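Local coordinates for hydrogenase expression protein (Thiobacillus denitrificans, PDB 3SB1) that probably takes part in hydrogenase expression or maturation, although its precise molecular role is not established, at residues L47-E52 / L74-G79; I69-L74 / G79-L84; A86-G91 / V113-H118. All coordinates share one frame; numbering follows the deposited sequence. Where two conformers were deposited one is given.

How the contacts relate
From the N terminus, contact 1 joins the start of helix 48-63 to the turn ahead of helix 78-88 and closes a loop holding the rest of the first helix and strand 67-69. Contact 2 opens within that loop, at 69-74, and ends beyond it, at 79-84, so the two cross; they share Leu-74 and Gly-79, and their centres lie about 5 Å apart. Contact 3 follows in series, closing the loop from the end of helix 78-88 (86-91) through strands 93-97 and 102-107 to 113-118. Helix 78-88 is common to all three, and together they tie helices 48-63 and 78-88 to one face of the antiparallel sheet.

Contact 1: L47-E52 / L74-G79; sequences LPLLRE and LPLTPG
Leu-49 meets Leu-74 and Leu-76 in a small, wholly apolar contact between the first turn of helix 48-63 and the loop that leads into helix 78-88. The backbones stay well apart, with 10.5 Å between the CA atoms of Leu-49 and Leu-74, and the leucine side chains bridge the interval. Both methyls of Leu-49 are used. CD2 lies 3.9 Å from CD1 of Leu-74, the two side chains reaching toward each other tip to tip, and CD1 of Leu-49 is 4.1 Å from that same Leu-74 methyl. Leu-76 offers its own CD1 from the other end of the turn, 4.2 Å from CD1 of Leu-49. All three leucines hold CG anti to the carbonyl carbon (chi1 -71° at Leu-49), which sets each branched end beside its own backbone N.

Between Leu-74 and Leu-76 the chain makes an inverse gamma turn centred on Pro-75. Leu-74 and Leu-76, on either side of it, both point toward the helix, and Pro-75 is exposed. Ile-69 of strand 67-69 packs against Leu-49 and Leu-74, and Leu-71 against Leu-49 and Leu-76. Just beyond, Thr-77 and Asp-80 exchange side-chain-to-backbone hydrogen bonds. The segment therefore runs from an inverse gamma turn into a capping box at Thr-77 and Asp-80, a classic start for a helix.

Contact 2: I69-L74 / G79-L84; sequences IDLSAL and GDLEWL
Leu-71, on a short 3-10 turn following strand 67-69, points at helix 78-88 and is met there by Leu-81 and Leu-84, one helical turn apart. Gly-79 lies in the first turn of that helix, and its carbonyl O accepts a hydrogen bond from the backbone N of Trp-83, so the segment is regular from its start. Asp-80 faces another way. Its OD2 is hydrogen-bonded to Ser-43 OG, while OD1 is bonded to a glycerol and more weakly to Gly-44 N; partners of this kind, next to a helix N terminus, would probably favour the ionised carboxylate.

Leu-81 is the first residue to touch the turn. Its CD2 comes 4.2 Å from CB of Leu-71, resting against the root of that side chain near the closest approach of the backbones, 8.2 Å between the CA atoms of the two leucines. Glu-82 turns to solvent, and Trp-83 packs on Leu-47, on a different side of the helix. Leu-84 returns to Leu-71 and meets its far end: the two side chains cross obliquely, and Leu-84 CD2 lies 4.0 Å from Leu-71 CD2. Here CG is anti to the backbone N (chi1 -178°), unlike at Leu-81 (chi1 -66°), and this rotation swings the Leu-84 methyls over to the end of Leu-71.

Leu-71 is thus gripped at base and tip, with Trp-115 and Ile-130 of the sheet also packing on it. No hydrogen bond crosses between the segments. Their mutual hold rests on dispersion and on the burial of Leu-71 and Leu-84, with Leu-81 partly exposed, while polar groups such as Asp-80 are paired off to one side.

Contact 3: A86-G91 / V113-H118; sequences AELGGG and VWWIIH
Leu-88, in the last turn of helix 78-88, drives a single methyl, CD1, against the strand that starts at Val-113, and this is the tight part of the contact. CD1 lies at the edge of the Trp-115 indole, near the ring plane, 4.0 Å from CZ3 and 4.1 Å from CE3 of Trp-115. The two side chains cross at about a right angle. Trp-115 holds CG anti to its N (chi1 -167°), which carries the six-membered ring to the helix, while its NE1 is hydrogen-bonded to Gln-128 OE1. Val-113, two residues back on the same strand face, is looser, with CG1 4.5 Å from Leu-88 CD1.

The outer side is different. Glu-87 takes no part in the packing and forms a salt bridge with Arg-156 of the second subunit. Gly-89 ends the helix with positive phi (68°); Gly-90 is exposed, and the chain then leads on to strand 93-97. Farther along the strand, Ile-117 and His-118 draw away from the helix end.

Alternation along 113-118 sends Val-113 and Trp-115 to the helices and Trp-114 to the opposite face, the usual pattern where helices cover one side of an antiparallel sheet in a two-layer alpha/beta fold.

Contact 1: L47-E52 / L74-G79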
ATOM      1  N   LEU A  47      14.529 -14.629 -18.419  0.50 24.24           N
ATOM      2  CA  LEU A  47      15.775 -13.901 -18.049  0.50 23.80           C
ATOM      3  C   LEU A  47      15.896 -12.487 -18.644  0.50 24.14           C
ATOM      4  O   LEU A  47      16.383 -11.565 -17.985  0.50 23.09           O
ATOM      5  CB  LEU A  47      17.022 -14.755 -18.326  0.50 25.56           C
ATOM      6  CG  LEU A  47      18.387 -14.186 -17.921  0.50 25.17           C
ATOM      7  CD1 LEU A  47      18.428 -13.644 -16.477  0.50 25.88           C
ATOM      8  CD2 LEU A  47      19.414 -15.302 -18.136  0.50 25.43           C
ATOM      9  N   PRO A  48      15.423 -12.276 -19.881  1.00 23.48           N
ATOM     10  CA  PRO A  48      15.484 -10.896 -20.385  1.00 22.55           C
ATOM     11  C   PRO A  48      14.682  -9.874 -19.611  1.00 21.57           C
ATOM     12  O   PRO A  48      14.863  -8.662 -19.756  1.00 23.43           O
ATOM     13  CB  PRO A  48      14.916 -11.025 -21.804  1.00 23.24           C
ATOM     14  CG  PRO A  48      15.292 -12.365 -22.211  1.00 25.28           C
ATOM     15  CD  PRO A  48      15.134 -13.229 -20.973  1.00 26.03           C
ATOM     16  N   LEU A  49      13.750 -10.367 -18.822  1.00 20.12           N
ATOM     17  CA  LEU A  49      12.913  -9.483 -18.041  1.00 20.60           C
ATOM     18  C   LEU A  49      13.676  -8.736 -16.968  1.00 19.68           C
ATOM     19  O   LEU A  49      13.266  -7.636 -16.587  1.00 19.64           O
ATOM     20  CB  LEU A  49      11.766 -10.230 -17.430  1.00 20.68           C
ATOM     21  CG  LEU A  49      10.708 -10.680 -18.413  1.00 23.45           C
ATOM     22  CD1 LEU A  49       9.610 -11.445 -17.645  1.00 20.58           C
ATOM     23  CD2 LEU A  49      10.057  -9.548 -19.198  1.00 29.26           C
ATOM     24  N   LEU A  50      14.809  -9.272 -16.502  1.00 19.64           N
ATOM     25  CA  LEU A  50      15.540  -8.491 -15.503  1.00 19.31           C
ATOM     26  C   LEU A  50      16.078  -7.203 -16.165  1.00 19.07           C
ATOM     27  O   LEU A  50      16.067  -6.132 -15.552  1.00 17.17           O
ATOM     28  CB  LEU A  50      16.649  -9.280 -14.827  1.00 18.66           C
ATOM     29  CG  LEU A  50      16.206 -10.526 -14.065  1.00 23.07           C
ATOM     30  CD1 LEU A  50      17.467 -11.265 -13.523  1.00 26.42           C
ATOM     31  CD2 LEU A  50      15.144 -10.227 -12.991  1.00 23.81           C
ATOM     32  N   ARG A  51      16.578  -7.305 -17.396  1.00 18.76           N
ATOM     33  CA  ARG A  51      17.088  -6.142 -18.090  1.00 21.17           C
ATOM     34  C   ARG A  51      15.968  -5.138 -18.334  1.00 20.45           C
ATOM     35  O   ARG A  51      16.165  -3.914 -18.218  1.00 20.08           O
ATOM     36  CB  ARG A  51      17.747  -6.559 -19.415  1.00 23.78           C
ATOM     37  CG  ARG A  51      18.258  -5.422 -20.294  1.00 27.50           C
ATOM     38  CD  ARG A  51      18.886  -5.999 -21.556  1.00 32.58           C
ATOM     39  NE  ARG A  51      19.494  -4.989 -22.428  1.00 44.70           N
ATOM     40  CZ  ARG A  51      18.879  -4.396 -23.456  1.00 49.33           C
ATOM     41  NH1 ARG A  51      19.535  -3.508 -24.203  1.00 54.05           N
ATOM     42  NH2 ARG A  51      17.616  -4.692 -23.756  1.00 51.49           N
ATOM     43  N   GLU A  52      14.788  -5.639 -18.652  1.00 20.05           N
ATOM     44  CA  GLU A  52      13.659  -4.760 -18.886  1.00 20.17           C
ATOM     45  C   GLU A  52      13.316  -4.015 -17.628  1.00 17.74           C
ATOM     46  O   GLU A  52      13.052  -2.818 -17.666  1.00 18.89           O
ATOM     47  CB  GLU A  52      12.453  -5.531 -19.414  1.00 22.34           C
ATOM     48  CG  GLU A  52      11.299  -4.626 -19.728  1.00 29.30           C
ATOM     49  CD  GLU A  52      10.176  -5.274 -20.508  1.00 38.08           C
ATOM     50  OE1 GLU A  52      10.281  -6.476 -20.853  1.00 34.99           O
ATOM     51  OE2 GLU A  52       9.179  -4.547 -20.772  1.00 45.92           O
ATOM     52  N   LEU A  74       2.839 -12.538 -21.943  1.00 21.43           N
ATOM     53  CA  LEU A  74       4.130 -13.077 -22.435  1.00 21.41           C
ATOM     54  C   LEU A  74       4.085 -14.570 -22.569  1.00 24.07           C
ATOM     55  O   LEU A  74       3.367 -15.239 -21.829  1.00 23.43           O
ATOM     56  CB  LEU A  74       5.289 -12.678 -21.502  1.00 21.07           C
ATOM     57  CG  LEU A  74       5.477 -11.179 -21.329  1.00 22.27           C
ATOM     58  CD1 LEU A  74       6.543 -10.838 -20.291  1.00 21.63           C
ATOM     59  CD2 LEU A  74       5.780 -10.458 -22.674  1.00 23.76           C
ATOM     60  N   PRO A  75       4.910 -15.117 -23.466  1.00 24.63           N
ATOM     61  CA  PRO A  75       4.930 -16.569 -23.702  1.00 26.87           C
ATOM     62  C   PRO A  75       5.827 -17.301 -22.673  1.00 29.64           C
ATOM     63  O   PRO A  75       6.703 -18.072 -23.045  1.00 32.75           O
ATOM     64  CB  PRO A  75       5.480 -16.668 -25.121  1.00 26.82           C
ATOM     65  CG  PRO A  75       6.405 -15.541 -25.211  1.00 25.81           C
ATOM     66  CD  PRO A  75       5.773 -14.400 -24.422  1.00 24.65           C
ATOM     67  N   LEU A  76       5.556 -17.073 -21.394  1.00 30.98           N
ATOM     68  CA  LEU A  76       6.308 -17.671 -20.301  1.00 31.93           C
ATOM     69  C   LEU A  76       5.594 -18.914 -19.804  1.00 33.20           C
ATOM     70  O   LEU A  76       4.365 -18.945 -19.744  1.00 35.26           O
ATOM     71  CB  LEU A  76       6.400 -16.687 -19.144  1.00 33.49           C
ATOM     72  CG  LEU A  76       7.027 -15.304 -19.349  1.00 34.26           C
ATOM     73  CD1 LEU A  76       6.640 -14.332 -18.186  1.00 33.04           C
ATOM     74  CD2 LEU A  76       8.522 -15.451 -19.548  1.00 39.44           C
ATOM     75  N   THR A  77       6.363 -19.923 -19.416  1.00 32.34           N
ATOM     76  CA  THR A  77       5.787 -21.129 -18.820  1.00 33.37           C
ATOM     77  C   THR A  77       5.574 -20.853 -17.325  1.00 32.34           C
ATOM     78  O   THR A  77       6.160 -19.917 -16.746  1.00 29.57           O
ATOM     79  CB  THR A  77       6.753 -22.340 -18.900  1.00 34.62           C
ATOM     80  OG1 THR A  77       7.889 -22.091 -18.063  1.00 31.02           O
ATOM     81  CG2 THR A  77       7.217 -22.618 -20.344  1.00 34.42           C
ATOM     82  N   PRO A  78       4.745 -21.670 -16.684  1.00 32.07           N
ATOM     83  CA  PRO A  78       4.566 -21.504 -15.259  1.00 30.63           C
ATOM     84  C   PRO A  78       5.909 -21.576 -14.546  1.00 29.10           C
ATOM     85  O   PRO A  78       6.135 -20.806 -13.627  1.00 28.69           O
ATOM     86  CB  PRO A  78       3.669 -22.681 -14.890  1.00 33.49           C
ATOM     87  CG  PRO A  78       2.862 -22.899 -16.121  1.00 33.25           C
ATOM     88  CD  PRO A  78       3.800 -22.651 -17.248  1.00 34.09           C
ATOM     89  N   GLY A  79       6.812 -22.441 -14.995  1.00 27.89           N
ATOM     90  CA  GLY A  79       8.127 -22.558 -14.380  1.00 26.29           C
ATOM     91  C   GLY A  79       8.911 -21.245 -14.518  1.00 24.97           C
ATOM     92  O   GLY A  79       9.659 -20.848 -13.610  1.00 24.02           O
TER

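Contact 2: I69-L74 / G79-L84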
ATOM      1  N   ILE A  69       5.033  -4.353 -17.006  1.00 14.55           N
ATOM      2  CA  ILE A  69       5.413  -5.515 -17.812  1.00 16.17           C
ATOM      3  C   ILE A  69       4.258  -6.502 -17.619  1.00 14.94           C
ATOM      4  O   ILE A  69       4.050  -7.024 -16.514  1.00 15.11           O
ATOM      5  CB  ILE A  69       6.721  -6.155 -17.367  1.00 18.14           C
ATOM      6  CG1 ILE A  69       7.833  -5.136 -17.543  1.00 22.12           C
ATOM      7  CG2 ILE A  69       6.967  -7.502 -18.183  1.00 20.64           C
ATOM      8  CD1 ILE A  69       9.148  -5.569 -16.923  1.00 24.32           C
ATOM      9  N   ASP A  70       3.480  -6.680 -18.677  1.00 16.04           N
ATOM     10  CA  ASP A  70       2.299  -7.562 -18.679  1.00 16.43           C
ATOM     11  C   ASP A  70       2.703  -9.029 -18.816  1.00 16.85           C
ATOM     12  O   ASP A  70       2.692  -9.630 -19.906  1.00 19.12           O
ATOM     13  CB  ASP A  70       1.347  -7.185 -19.817  1.00 19.49           C
ATOM     14  CG  ASP A  70       0.007  -7.889 -19.722  1.00 24.70           C
ATOM     15  OD1 ASP A  70      -0.174  -8.766 -18.839  1.00 24.27           O
ATOM     16  OD2 ASP A  70      -0.887  -7.559 -20.558  1.00 26.74           O
ATOM     17  N   LEU A  71       2.934  -9.652 -17.678  1.00 14.26           N
ATOM     18  CA  LEU A  71       3.366 -11.010 -17.614  1.00 15.11           C
ATOM     19  C   LEU A  71       2.396 -12.012 -18.210  1.00 17.48           C
ATOM     20  O   LEU A  71       2.822 -12.948 -18.890  1.00 17.61           O
ATOM     21  CB  LEU A  71       3.665 -11.394 -16.147  1.00 15.89           C
ATOM     22  CG  LEU A  71       4.793 -10.660 -15.422  1.00 14.87           C
ATOM     23  CD1 LEU A  71       4.854 -11.099 -13.954  1.00 16.79           C
ATOM     24  CD2 LEU A  71       6.164 -10.892 -16.093  1.00 17.04           C
ATOM     25  N   SER A  72       1.099 -11.780 -18.015  0.50 16.79           N
ATOM     26  CA  SER A  72       0.078 -12.687 -18.544  0.50 19.29           C
ATOM     27  C   SER A  72       0.129 -12.786 -20.051  0.50 21.73           C
ATOM     28  O   SER A  72      -0.210 -13.816 -20.639  0.50 23.99           O
ATOM     29  CB  SER A  72      -1.299 -12.184 -18.135  0.50 19.99           C
ATOM     30  OG  SER A  72      -1.450 -12.329 -16.741  0.50 15.43           O
ATOM     31  N   ALA A  73       0.531 -11.690 -20.676  1.00 21.17           N
ATOM     32  CA  ALA A  73       0.569 -11.608 -22.138  1.00 22.63           C
ATOM     33  C   ALA A  73       1.839 -12.213 -22.764  1.00 24.38           C
ATOM     34  O   ALA A  73       1.910 -12.401 -24.000  1.00 28.45           O
ATOM     35  CB  ALA A  73       0.383 -10.153 -22.598  1.00 23.36           C
ATOM     36  N   LEU A  74       2.839 -12.538 -21.943  1.00 21.43           N
ATOM     37  CA  LEU A  74       4.130 -13.077 -22.435  1.00 21.41           C
ATOM     38  C   LEU A  74       4.085 -14.570 -22.569  1.00 24.07           C
ATOM     39  O   LEU A  74       3.367 -15.239 -21.829  1.00 23.43           O
ATOM     40  CB  LEU A  74       5.289 -12.678 -21.502  1.00 21.07           C
ATOM     41  CG  LEU A  74       5.477 -11.179 -21.329  1.00 22.27           C
ATOM     42  CD1 LEU A  74       6.543 -10.838 -20.291  1.00 21.63           C
ATOM     43  CD2 LEU A  74       5.780 -10.458 -22.674  1.00 23.76           C
ATOM     44  N   GLY A  79       6.812 -22.441 -14.995  1.00 27.89           N
ATOM     45  CA  GLY A  79       8.127 -22.558 -14.380  1.00 26.29           C
ATOM     46  C   GLY A  79       8.911 -21.245 -14.518  1.00 24.97           C
ATOM     47  O   GLY A  79       9.659 -20.848 -13.610  1.00 24.02           O
ATOM     48  N   ASP A  80       8.782 -20.604 -15.674  1.00 22.78           N
ATOM     49  CA  ASP A  80       9.455 -19.323 -15.925  1.00 21.03           C
ATOM     50  C   ASP A  80       8.989 -18.248 -14.931  1.00 20.80           C
ATOM     51  O   ASP A  80       9.787 -17.445 -14.422  1.00 20.45           O
ATOM     52  CB  ASP A  80       9.156 -18.797 -17.333  1.00 21.85           C
ATOM     53  CG  ASP A  80       9.818 -19.591 -18.429  1.00 26.52           C
ATOM     54  OD1 ASP A  80      10.952 -20.081 -18.245  1.00 31.44           O
ATOM     55  OD2 ASP A  80       9.228 -19.627 -19.524  1.00 31.28           O
ATOM     56  N   LEU A  81       7.681 -18.173 -14.730  1.00 22.72           N
ATOM     57  CA  LEU A  81       7.124 -17.218 -13.791  1.00 23.57           C
ATOM     58  C   LEU A  81       7.530 -17.537 -12.383  1.00 22.62           C
ATOM     59  O   LEU A  81       7.810 -16.634 -11.621  1.00 22.55           O
ATOM     60  CB  LEU A  81       5.591 -17.135 -13.901  1.00 25.64           C
ATOM     61  CG  LEU A  81       5.036 -16.579 -15.203  1.00 28.37           C
ATOM     62  CD1 LEU A  81       3.540 -16.767 -15.219  1.00 35.63           C
ATOM     63  CD2 LEU A  81       5.385 -15.096 -15.330  1.00 32.01           C
ATOM     64  N   GLU A  82       7.563 -18.810 -11.999  1.00 23.95           N
ATOM     65  CA  GLU A  82       8.000 -19.173 -10.637  1.00 24.22           C
ATOM     66  C   GLU A  82       9.457 -18.748 -10.431  1.00 22.20           C
ATOM     67  O   GLU A  82       9.840 -18.313  -9.346  1.00 22.09           O
ATOM     68  CB  GLU A  82       7.881 -20.684 -10.399  1.00 27.47           C
ATOM     69  CG  GLU A  82       6.462 -21.218 -10.421  1.00 31.36           C
ATOM     70  CD  GLU A  82       6.378 -22.745 -10.438  1.00 38.51           C
ATOM     71  OE1 GLU A  82       7.402 -23.449 -10.204  1.00 41.47           O
ATOM     72  OE2 GLU A  82       5.273 -23.245 -10.736  1.00 42.66           O
ATOM     73  N   TRP A  83      10.288 -18.969 -11.449  1.00 20.85           N
ATOM     74  CA  TRP A  83      11.691 -18.579 -11.396  1.00 19.84           C
ATOM     75  C   TRP A  83      11.816 -17.064 -11.179  1.00 19.78           C
ATOM     76  O   TRP A  83      12.555 -16.602 -10.328  1.00 19.88           O
ATOM     77  CB  TRP A  83      12.451 -18.990 -12.664  1.00 20.08           C
ATOM     78  CG  TRP A  83      13.839 -18.432 -12.659  1.00 21.97           C
ATOM     79  CD1 TRP A  83      14.942 -19.005 -12.068  1.00 31.94           C
ATOM     80  CD2 TRP A  83      14.299 -17.202 -13.244  1.00 22.24           C
ATOM     81  NE1 TRP A  83      16.052 -18.218 -12.261  1.00 31.84           N
ATOM     82  CE2 TRP A  83      15.679 -17.082 -12.931  1.00 30.03           C
ATOM     83  CE3 TRP A  83      13.683 -16.168 -13.960  1.00 25.13           C
ATOM     84  CZ2 TRP A  83      16.449 -15.993 -13.341  1.00 29.97           C
ATOM     85  CZ3 TRP A  83      14.451 -15.063 -14.322  1.00 25.97           C
ATOM     86  CH2 TRP A  83      15.826 -15.001 -14.032  1.00 28.40           C
ATOM     87  N   LEU A  84      11.117 -16.285 -11.990  1.00 18.75           N
ATOM     88  CA  LEU A  84      11.157 -14.843 -11.866  1.00 19.24           C
ATOM     89  C   LEU A  84      10.653 -14.355 -10.515  1.00 17.81           C
ATOM     90  O   LEU A  84      11.256 -13.487  -9.909  1.00 17.78           O
ATOM     91  CB  LEU A  84      10.358 -14.193 -13.014  1.00 18.80           C
ATOM     92  CG  LEU A  84      10.355 -12.680 -13.033  1.00 19.00           C
ATOM     93  CD1 LEU A  84      11.750 -12.200 -13.388  1.00 20.52           C
ATOM     94  CD2 LEU A  84       9.335 -12.137 -14.049  1.00 18.59           C
TER

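Contact 3: A86-G91 / V113-H118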
ATOM      1  N   ALA A  86      10.638 -15.932  -7.713  1.00 21.10           N
ATOM      2  CA  ALA A  86      11.644 -16.327  -6.712  1.00 23.57           C
ATOM      3  C   ALA A  86      12.898 -15.451  -6.780  1.00 22.64           C
ATOM      4  O   ALA A  86      13.510 -15.112  -5.738  1.00 23.12           O
ATOM      5  CB  ALA A  86      12.008 -17.785  -6.910  1.00 25.25           C
ATOM      6  N   GLU A  87      13.300 -15.091  -7.996  1.00 19.76           N
ATOM      7  CA  GLU A  87      14.456 -14.242  -8.173  1.00 18.33           C
ATOM      8  C   GLU A  87      14.289 -12.808  -7.665  1.00 20.36           C
ATOM      9  O   GLU A  87      15.212 -12.190  -7.109  1.00 21.05           O
ATOM     10  CB  GLU A  87      14.809 -14.218  -9.639  1.00 22.58           C
ATOM     11  CG  GLU A  87      15.899 -13.264  -9.984  1.00 23.19           C
ATOM     12  CD  GLU A  87      17.254 -13.663  -9.367  1.00 30.59           C
ATOM     13  OE1 GLU A  87      17.495 -14.872  -9.132  1.00 31.21           O
ATOM     14  OE2 GLU A  87      18.044 -12.745  -9.089  1.00 33.88           O
ATOM     15  N   LEU A  88      13.112 -12.231  -7.904  1.00 17.62           N
ATOM     16  CA  LEU A  88      12.813 -10.887  -7.450  1.00 16.39           C
ATOM     17  C   LEU A  88      12.576 -10.799  -5.948  1.00 16.97           C
ATOM     18  O   LEU A  88      12.763  -9.738  -5.355  1.00 17.09           O
ATOM     19  CB  LEU A  88      11.642 -10.314  -8.226  1.00 16.53           C
ATOM     20  CG  LEU A  88      11.861 -10.117  -9.727  1.00 16.66           C
ATOM     21  CD1 LEU A  88      10.570  -9.582 -10.413  1.00 16.11           C
ATOM     22  CD2 LEU A  88      12.996  -9.125  -9.951  1.00 20.42           C
ATOM     23  N   GLY A  89      12.142 -11.913  -5.370  1.00 19.57           N
ATOM     24  CA  GLY A  89      11.920 -12.008  -3.945  1.00 18.30           C
ATOM     25  C   GLY A  89      10.777 -11.196  -3.390  1.00 19.73           C
ATOM     26  O   GLY A  89      10.006 -10.561  -4.105  1.00 15.90           O
ATOM     27  N   GLY A  90      10.695 -11.203  -2.060  1.00 21.28           N
ATOM     28  CA  GLY A  90       9.637 -10.478  -1.361  1.00 20.64           C
ATOM     29  C   GLY A  90      10.262  -9.329  -0.655  1.00 20.53           C
ATOM     30  O   GLY A  90      11.368  -9.414  -0.152  1.00 23.07           O
ATOM     31  N   GLY A  91       9.533  -8.208  -0.620  1.00 19.84           N
ATOM     32  CA  GLY A  91      10.011  -7.007  -0.024  1.00 19.83           C
ATOM     33  C   GLY A  91       9.255  -6.547   1.198  1.00 20.14           C
ATOM     34  O   GLY A  91       8.476  -7.305   1.802  1.00 22.32           O
ATOM     35  N   VAL A 113       9.796  -2.081  -7.554  1.00 11.78           N
ATOM     36  CA  VAL A 113       9.364  -3.185  -8.415  1.00 11.15           C
ATOM     37  C   VAL A 113       8.331  -3.986  -7.699  1.00 12.21           C
ATOM     38  O   VAL A 113       8.619  -4.594  -6.656  1.00 12.64           O
ATOM     39  CB  VAL A 113      10.558  -4.063  -8.817  1.00 11.41           C
ATOM     40  CG1 VAL A 113      10.107  -5.185  -9.810  1.00 10.67           C
ATOM     41  CG2 VAL A 113      11.746  -3.226  -9.394  1.00 13.43           C
ATOM     42  N   TRP A 114       7.108  -3.960  -8.233  1.00 11.64           N
ATOM     43  CA  TRP A 114       5.955  -4.583  -7.619  1.00 10.04           C
ATOM     44  C   TRP A 114       5.381  -5.683  -8.441  1.00 11.20           C
ATOM     45  O   TRP A 114       5.297  -5.540  -9.672  1.00 12.73           O
ATOM     46  CB  TRP A 114       4.852  -3.492  -7.384  1.00 11.84           C
ATOM     47  CG  TRP A 114       5.275  -2.290  -6.625  1.00 12.36           C
ATOM     48  CD1 TRP A 114       6.043  -1.222  -7.085  1.00 11.83           C
ATOM     49  CD2 TRP A 114       5.009  -2.007  -5.238  1.00 11.67           C
ATOM     50  NE1 TRP A 114       6.275  -0.339  -6.065  1.00 12.18           N
ATOM     51  CE2 TRP A 114       5.623  -0.757  -4.928  1.00 12.75           C
ATOM     52  CE3 TRP A 114       4.235  -2.632  -4.279  1.00 12.16           C
ATOM     53  CZ2 TRP A 114       5.501  -0.185  -3.681  1.00 13.04           C
ATOM     54  CZ3 TRP A 114       4.114  -2.039  -3.025  1.00 16.40           C
ATOM     55  CH2 TRP A 114       4.774  -0.875  -2.733  1.00 14.31           C
ATOM     56  N   TRP A 115       4.916  -6.747  -7.782  1.00 11.02           N
ATOM     57  CA  TRP A 115       4.292  -7.914  -8.470  1.00 12.28           C
ATOM     58  C   TRP A 115       2.793  -7.838  -8.156  1.00 12.95           C
ATOM     59  O   TRP A 115       2.400  -7.902  -6.992  1.00 12.94           O
ATOM     60  CB  TRP A 115       4.843  -9.231  -7.963  1.00 13.38           C
ATOM     61  CG  TRP A 115       4.487 -10.403  -8.809  1.00 14.13           C
ATOM     62  CD1 TRP A 115       3.276 -11.012  -8.934  1.00 17.25           C
ATOM     63  CD2 TRP A 115       5.402 -11.152  -9.634  1.00 12.87           C
ATOM     64  NE1 TRP A 115       3.374 -12.077  -9.835  1.00 16.42           N
ATOM     65  CE2 TRP A 115       4.678 -12.196 -10.231  1.00 12.80           C
ATOM     66  CE3 TRP A 115       6.764 -11.091  -9.835  1.00 16.19           C
ATOM     67  CZ2 TRP A 115       5.282 -13.145 -11.070  1.00 14.80           C
ATOM     68  CZ3 TRP A 115       7.359 -12.030 -10.701  1.00 18.08           C
ATOM     69  CH2 TRP A 115       6.604 -13.039 -11.291  1.00 17.07           C
ATOM     70  N   ILE A 116       1.990  -7.716  -9.205  0.50 11.11           N
ATOM     71  CA  ILE A 116       0.563  -7.542  -9.087  0.50 12.10           C
ATOM     72  C   ILE A 116      -0.190  -8.750  -9.651  0.50 12.34           C
ATOM     73  O   ILE A 116       0.157  -9.272 -10.726  0.50 12.11           O
ATOM     74  CB  ILE A 116       0.153  -6.294  -9.900  0.50 11.93           C
ATOM     75  CG1 ILE A 116       1.121  -5.118  -9.600  0.50 15.44           C
ATOM     76  CG2 ILE A 116      -1.315  -5.951  -9.668  0.50 15.67           C
ATOM     77  CD1 ILE A 116       1.145  -4.666  -8.174  0.50 18.62           C
ATOM     78  N   ILE A 117      -1.172  -9.231  -8.893  1.00 11.83           N
ATOM     79  CA  ILE A 117      -2.030 -10.304  -9.374  1.00 13.28           C
ATOM     80  C   ILE A 117      -3.472  -9.941  -9.036  1.00 13.83           C
ATOM     81  O   ILE A 117      -3.769  -9.585  -7.871  1.00 15.21           O
ATOM     82  CB  ILE A 117      -1.738 -11.691  -8.722  1.00 13.16           C
ATOM     83  CG1 ILE A 117      -0.310 -12.152  -8.942  1.00 16.52           C
ATOM     84  CG2 ILE A 117      -2.818 -12.720  -9.192  1.00 17.26           C
ATOM     85  CD1 ILE A 117       0.088 -13.298  -8.029  1.00 21.32           C
ATOM     86  N   HIS A 118      -4.357  -9.974 -10.033  1.00 11.94           N
ATOM     87  CA  HIS A 118      -5.794  -9.837  -9.740  1.00 12.91           C
ATOM     88  C   HIS A 118      -6.491 -11.163 -10.026  1.00 12.20           C
ATOM     89  O   HIS A 118      -6.279 -11.757 -11.044  1.00 12.80           O
ATOM     90  CB  HIS A 118      -6.532  -8.819 -10.600  1.00 14.28           C
ATOM     91  CG  HIS A 118      -7.953  -8.671 -10.194  1.00 15.14           C
ATOM     92  ND1 HIS A 118      -9.022  -9.201 -10.896  1.00 17.16           N
ATOM     93  CD2 HIS A 118      -8.482  -8.100  -9.077  1.00 13.27           C
ATOM     94  CE1 HIS A 118     -10.141  -8.924 -10.230  1.00 15.37           C
ATOM     95  NE2 HIS A 118      -9.836  -8.269  -9.140  1.00 21.29           N
TER